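Local coordinates for protein AlkD2 (Streptococcus mutans, PDB 6M9M) that is of unknown function but belongs to the HEAT-like repeat family of DNA glycosylases and binds inosine-5'-monophosphate, at residues 44-49 and 56-61; 70-75 and 112-117. All blocks are in the same frame, centred on the assembly; numbering follows the deposited sequence.

Contact 1: 44-49 and 56-61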
loop_
_atom_site.group_PDB
_atom_site.type_symbol
_atom_site.label_atom_id
_atom_site.label_comp_id
_atom_site.label_asym_id
_atom_site.label_seq_id
_atom_site.Cartn_x
_atom_site.Cartn_y
_atom_site.Cartn_z
ATOM N N PHE A 44 -15.758 10.305 -0.135
ATOM C CA PHE A 44 -15.358 11.297 0.858
ATOM C C PHE A 44 -16.295 11.291 2.058
ATOM O O PHE A 44 -15.848 11.434 3.203
ATOM C CB PHE A 44 -15.271 12.690 0.241
ATOM C CG PHE A 44 -14.075 12.886 -0.653
ATOM C CD1 PHE A 44 -12.797 12.727 -0.172
ATOM C CD2 PHE A 44 -14.235 13.248 -1.976
ATOM C CE1 PHE A 44 -11.703 12.911 -0.985
ATOM C CE2 PHE A 44 -13.138 13.446 -2.794
ATOM C CZ PHE A 44 -11.869 13.285 -2.284
ATOM N N LEU A 45 -17.599 11.130 1.823
ATOM C CA LEU A 45 -18.528 11.101 2.947
ATOM C C LEU A 45 -18.306 9.863 3.803
ATOM O O LEU A 45 -18.282 9.946 5.037
ATOM C CB LEU A 45 -19.974 11.171 2.460
ATOM C CG LEU A 45 -21.004 11.365 3.577
ATOM C CD1 LEU A 45 -20.826 12.693 4.304
ATOM C CD2 LEU A 45 -22.409 11.238 2.981
ATOM N N ALA A 46 -18.110 8.709 3.170
ATOM C CA ALA A 46 -17.877 7.487 3.929
ATOM C C ALA A 46 -16.571 7.559 4.718
ATOM O O ALA A 46 -16.482 7.018 5.826
ATOM C CB ALA A 46 -17.884 6.279 2.995
ATOM N N TYR A 47 -15.542 8.209 4.164
ATOM C CA TYR A 47 -14.255 8.288 4.846
ATOM C C TYR A 47 -14.344 9.119 6.124
ATOM O O TYR A 47 -13.503 8.958 7.012
ATOM C CB TYR A 47 -13.132 8.772 3.892
ATOM C CG TYR A 47 -11.789 8.646 4.591
ATOM C CD1 TYR A 47 -11.250 7.390 4.850
ATOM C CD2 TYR A 47 -11.118 9.758 5.075
ATOM C CE1 TYR A 47 -10.084 7.248 5.567
ATOM C CE2 TYR A 47 -9.931 9.615 5.775
ATOM C CZ TYR A 47 -9.436 8.359 6.042
ATOM O OH TYR A 47 -8.272 8.225 6.763
ATOM N N GLN A 48 -15.363 9.959 6.264
ATOM C CA GLN A 48 -15.543 10.683 7.510
ATOM C C GLN A 48 -16.214 9.868 8.605
ATOM O O GLN A 48 -16.304 10.345 9.741
ATOM C CB GLN A 48 -16.339 11.947 7.267
ATOM C CG GLN A 48 -15.506 13.010 6.593
ATOM C CD GLN A 48 -14.152 13.198 7.277
ATOM O OE1 GLN A 48 -14.094 13.505 8.474
ATOM N NE2 GLN A 48 -13.060 12.970 6.526
ATOM N N SER A 49 -16.659 8.657 8.314
ATOM C CA SER A 49 -17.329 7.852 9.319
ATOM C C SER A 49 -16.415 7.572 10.503
ATOM O O SER A 49 -15.211 7.350 10.348
ATOM C CB SER A 49 -17.745 6.529 8.685
ATOM O OG SER A 49 -18.354 5.675 9.633
ATOM N N MET A 56 -12.635 1.785 5.712
ATOM C CA MET A 56 -12.012 0.781 4.848
ATOM C C MET A 56 -12.704 0.721 3.493
ATOM O O MET A 56 -12.049 0.761 2.448
ATOM C CB MET A 56 -12.042 -0.588 5.524
ATOM C CG MET A 56 -11.112 -0.752 6.719
ATOM S SD MET A 56 -11.383 -2.266 7.666
ATOM C CE MET A 56 -11.217 -3.500 6.391
ATOM N N TYR A 57 -14.033 0.613 3.503
ATOM C CA TYR A 57 -14.834 0.669 2.278
ATOM C C TYR A 57 -14.484 1.901 1.448
ATOM O O TYR A 57 -14.276 1.816 0.232
ATOM C CB TYR A 57 -16.314 0.640 2.683
ATOM C CG TYR A 57 -17.288 1.089 1.630
ATOM C CD1 TYR A 57 -17.634 2.419 1.521
ATOM C CD2 TYR A 57 -17.860 0.188 0.737
ATOM C CE1 TYR A 57 -18.530 2.855 0.573
ATOM C CE2 TYR A 57 -18.768 0.617 -0.222
ATOM C CZ TYR A 57 -19.085 1.960 -0.306
ATOM O OH TYR A 57 -19.975 2.441 -1.235
ATOM N N ALA A 58 -14.410 3.063 2.100
ATOM C CA ALA A 58 -14.123 4.307 1.396
ATOM C C ALA A 58 -12.752 4.281 0.740
ATOM O O ALA A 58 -12.578 4.818 -0.363
ATOM C CB ALA A 58 -14.204 5.483 2.368
ATOM N N VAL A 59 -11.758 3.710 1.424
ATOM C CA VAL A 59 -10.406 3.654 0.872
ATOM C C VAL A 59 -10.335 2.691 -0.306
ATOM O O VAL A 59 -9.616 2.952 -1.278
ATOM C CB VAL A 59 -9.371 3.383 1.974
ATOM C CG1 VAL A 59 -7.976 3.279 1.396
ATOM C CG2 VAL A 59 -9.431 4.498 3.027
ATOM N N PHE A 60 -11.081 1.581 -0.264
ATOM C CA PHE A 60 -11.189 0.764 -1.472
ATOM C C PHE A 60 -11.762 1.591 -2.626
ATOM O O PHE A 60 -11.283 1.504 -3.764
ATOM C CB PHE A 60 -12.025 -0.507 -1.241
ATOM C CG PHE A 60 -11.294 -1.612 -0.509
ATOM C CD1 PHE A 60 -10.176 -2.207 -1.071
ATOM C CD2 PHE A 60 -11.744 -2.079 0.715
ATOM C CE1 PHE A 60 -9.506 -3.231 -0.405
ATOM C CE2 PHE A 60 -11.081 -3.105 1.375
ATOM C CZ PHE A 60 -9.964 -3.684 0.811
ATOM N N LEU A 61 -12.814 2.379 -2.365
ATOM C CA LEU A 61 -13.348 3.256 -3.407
ATOM C C LEU A 61 -12.294 4.225 -3.933
ATOM O O LEU A 61 -12.165 4.417 -5.145
ATOM C CB LEU A 61 -14.566 4.028 -2.911
ATOM C CG LEU A 61 -15.887 3.288 -2.723
ATOM C CD1 LEU A 61 -16.932 4.299 -2.234
ATOM C CD2 LEU A 61 -16.330 2.631 -4.011
#
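The methyl of A58 lies at the centre of this contact. It sits against the backbone at A46 and Y47, with CB 3.5 Å from Y47 N and 3.8 Å from Y47 CB. A46 meets it with its own methyl, the two CB atoms 3.8 Å apart, so alanines face each other and the helices come close: the CA atoms of Y47 and A58 are separated by 5.3 Å. Larger groups close in around this centre. The Y47 ring runs alongside V59, pointing the same way, and its CE1 lies 3.8 Å from V59 CG2, which approaches obliquely. Y57 brings the edge of its ring to the A46 methyl, CD1 to CB 4.1 Å, while L61 CG sits over one face, toward the rim. Swinging CG of Y57 opposite the backbone N (chi1 163°) takes the ring toward helices 2-13 and 21-32, where its OH hydrogen-bonds D30. V59 also packs on V90 and A94 of helix 85-102. With no hydrogen bond between the two segments, this close packing of consecutive, nearly antiparallel helices is the kind of hairpin from which HEAT-like repeat folds are built.

Contact 2: 70-75 and 112-117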
loop_
_atom_site.group_PDB
_atom_site.type_symbol
_atom_site.label_atom_id
_atom_site.label_comp_id
_atom_site.label_asym_id
_atom_site.label_seq_id
_atom_site.Cartn_x
_atom_site.Cartn_y
_atom_site.Cartn_z
ATOM N N GLU A 70 -6.798 14.188 -7.636
ATOM C CA GLU A 70 -7.223 14.681 -6.330
ATOM C C GLU A 70 -7.527 13.549 -5.362
ATOM O O GLU A 70 -7.279 13.681 -4.155
ATOM C CB GLU A 70 -8.414 15.611 -6.482
ATOM C CG GLU A 70 -8.060 16.911 -7.170
ATOM C CD GLU A 70 -9.240 17.855 -7.288
ATOM O OE1 GLU A 70 -9.719 18.040 -8.411
ATOM O OE2 GLU A 70 -9.673 18.415 -6.260
ATOM N N ILE A 71 -8.049 12.432 -5.863
ATOM C CA ILE A 71 -8.264 11.266 -5.015
ATOM C C ILE A 71 -6.925 10.675 -4.590
ATOM O O ILE A 71 -6.720 10.328 -3.419
ATOM C CB ILE A 71 -9.137 10.231 -5.755
ATOM C CG1 ILE A 71 -10.533 10.796 -6.070
ATOM C CG2 ILE A 71 -9.228 8.947 -4.941
ATOM C CD1 ILE A 71 -11.435 10.958 -4.864
ATOM N N LEU A 72 -5.999 10.532 -5.545
ATOM C CA LEU A 72 -4.695 9.960 -5.219
ATOM C C LEU A 72 -3.941 10.810 -4.194
ATOM O O LEU A 72 -3.317 10.268 -3.278
ATOM C CB LEU A 72 -3.892 9.755 -6.495
ATOM C CG LEU A 72 -2.555 9.063 -6.339
ATOM C CD1 LEU A 72 -2.722 7.657 -5.810
ATOM C CD2 LEU A 72 -1.789 9.064 -7.638
ATOM N N ILE A 73 -3.997 12.147 -4.323
ATOM C CA ILE A 73 -3.369 13.024 -3.333
ATOM C C ILE A 73 -4.026 12.850 -1.968
ATOM O O ILE A 73 -3.346 12.836 -0.937
ATOM C CB ILE A 73 -3.420 14.493 -3.802
ATOM C CG1 ILE A 73 -2.457 14.733 -4.969
ATOM C CG2 ILE A 73 -3.145 15.452 -2.648
ATOM C CD1 ILE A 73 -2.669 16.064 -5.687
ATOM N N PHE A 74 -5.354 12.740 -1.925
ATOM C CA PHE A 74 -6.024 12.529 -0.641
ATOM C C PHE A 74 -5.587 11.213 0.005
ATOM O O PHE A 74 -5.362 11.153 1.222
ATOM C CB PHE A 74 -7.529 12.588 -0.840
ATOM C CG PHE A 74 -8.326 12.642 0.431
ATOM C CD1 PHE A 74 -8.609 13.850 1.032
ATOM C CD2 PHE A 74 -8.805 11.487 1.013
ATOM C CE1 PHE A 74 -9.358 13.912 2.199
ATOM C CE2 PHE A 74 -9.562 11.546 2.184
ATOM C CZ PHE A 74 -9.837 12.760 2.769
ATOM N N MET A 75 -5.423 10.157 -0.797
ATOM C CA MET A 75 -4.869 8.909 -0.281
ATOM C C MET A 75 -3.471 9.124 0.290
ATOM O O MET A 75 -3.157 8.687 1.408
ATOM C CB MET A 75 -4.808 7.871 -1.404
ATOM C CG MET A 75 -6.135 7.323 -1.891
ATOM S SD MET A 75 -6.030 6.429 -3.454
ATOM C CE MET A 75 -4.742 5.239 -3.115
ATOM N N ASP A 112 7.803 6.313 -6.683
ATOM C CA ASP A 112 8.970 6.984 -6.117
ATOM C C ASP A 112 8.553 8.133 -5.206
ATOM O O ASP A 112 9.167 8.363 -4.161
ATOM C CB ASP A 112 9.889 7.441 -7.256
ATOM C CG ASP A 112 10.554 6.261 -7.960
ATOM O OD1 ASP A 112 10.666 5.199 -7.319
ATOM O OD2 ASP A 112 10.953 6.374 -9.139
ATOM N N GLU A 113 7.511 8.865 -5.582
ATOM C CA GLU A 113 7.006 9.946 -4.739
ATOM C C GLU A 113 6.518 9.423 -3.392
ATOM O O GLU A 113 6.849 9.980 -2.342
ATOM C CB GLU A 113 5.892 10.646 -5.511
ATOM C CG GLU A 113 5.187 11.766 -4.841
ATOM C CD GLU A 113 4.205 12.417 -5.816
ATOM O OE1 GLU A 113 3.033 11.998 -5.855
ATOM O OE2 GLU A 113 4.617 13.311 -6.583
ATOM N N TRP A 114 5.750 8.333 -3.391
ATOM C CA TRP A 114 5.255 7.802 -2.124
ATOM C C TRP A 114 6.397 7.267 -1.264
ATOM O O TRP A 114 6.394 7.452 -0.044
ATOM C CB TRP A 114 4.199 6.727 -2.370
ATOM C CG TRP A 114 2.839 7.250 -2.757
ATOM C CD1 TRP A 114 2.537 8.192 -3.701
ATOM C CD2 TRP A 114 1.591 6.854 -2.177
ATOM N NE1 TRP A 114 1.179 8.393 -3.751
ATOM C CE2 TRP A 114 0.573 7.585 -2.827
ATOM C CE3 TRP A 114 1.239 5.952 -1.171
ATOM C CZ2 TRP A 114 -0.776 7.438 -2.501
ATOM C CZ3 TRP A 114 -0.098 5.792 -0.857
ATOM C CH2 TRP A 114 -1.091 6.545 -1.510
ATOM N N LEU A 115 7.390 6.602 -1.877
ATOM C CA LEU A 115 8.509 6.074 -1.107
ATOM C C LEU A 115 9.349 7.175 -0.461
ATOM O O LEU A 115 10.034 6.905 0.534
ATOM C CB LEU A 115 9.412 5.218 -2.002
ATOM C CG LEU A 115 8.846 3.914 -2.536
ATOM C CD1 LEU A 115 9.775 3.347 -3.605
ATOM C CD2 LEU A 115 8.647 2.916 -1.416
ATOM N N LYS A 116 9.298 8.399 -0.990
ATOM C CA LYS A 116 10.057 9.529 -0.466
ATOM C C LYS A 116 9.202 10.486 0.357
ATOM O O LYS A 116 9.699 11.523 0.802
ATOM C CB LYS A 116 10.749 10.268 -1.615
ATOM C CG LYS A 116 11.840 9.438 -2.283
ATOM C CD LYS A 116 12.473 10.140 -3.466
ATOM C CE LYS A 116 13.386 9.188 -4.230
ATOM N NZ LYS A 116 14.385 8.534 -3.339
ATOM N N SER A 117 7.946 10.139 0.614
ATOM C CA SER A 117 7.035 11.019 1.322
ATOM C C SER A 117 7.422 11.199 2.786
ATOM O O SER A 117 8.068 10.352 3.397
ATOM C CB SER A 117 5.624 10.435 1.311
ATOM O OG SER A 117 4.836 11.046 2.321
#
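W114 reaches across to L72 and M75, and its indole carries the whole contact from the side of helix 108-115. Its CB leaves the helix in the direction of segment 70-75, and a chi1 of -77°, which sets CG opposite the carbonyl carbon, sends the indole out the same way. The ring system spans much of the 10.3 Å between the CA atoms of W114 and M75. Past the five-membered ring, the far end of the benzo ring does the touching. CZ2 comes first, 3.8 Å from CD1 of L72 and 3.9 Å from L72 O, so a methyl and a main-chain oxygen both border this one carbon. At the tip, CH2 lies 3.9 Å from M75 CB, and just as near the carbonyl carbon of that residue; the methionine's CE comes within 4.2 Å of CH2. Both side chains cross the indole obliquely. M75 presents CE because its thioether chain bends at chi3 (53°).

The surroundings add to the wrapping. F95 meets the indole with its ring plane inclined by about 30°, L91 touches it from the same helix 85-102, and T122 and A126 pack on it from helix 120-129. A salt bridge between E113 OE1 and R76 NH1 ties helix 108-115 to helix 69-79 beside the indole. In the all-helical HEAT-like fold, the indole bridges two helices that are not neighbours in the chain, packs against helix 85-102 as well, and lies away from the nucleotide site.

With no hydrogen bond between the two segments, all three touching residues buried and the meeting made mostly by carbon, the direct contact probably rests on dispersion and the exclusion of water, with the E113–R76 salt bridge adding a polar tie between the helices.

From the N terminus, contact 1 comes first and closes a short loop, with six residues between segments 44-49 and 56-61. The next helix, 69-79, opens contact 2, which closes only at helix 108-115, enclosing helix 85-102. The loops are in series, neither nested nor crossed, and their centres lie about 17 Å apart. They nevertheless touch through F74, whose side chain serves neither pairing: F44 CE1 lies 3.7 Å from F74 CG, and the ring of Y47 also packs on it. Helix 85-102 joins them too, receiving V59 from contact 1 and L72, M75 and W114 from contact 2, and so ties the N-terminal helices to the middle of the fold.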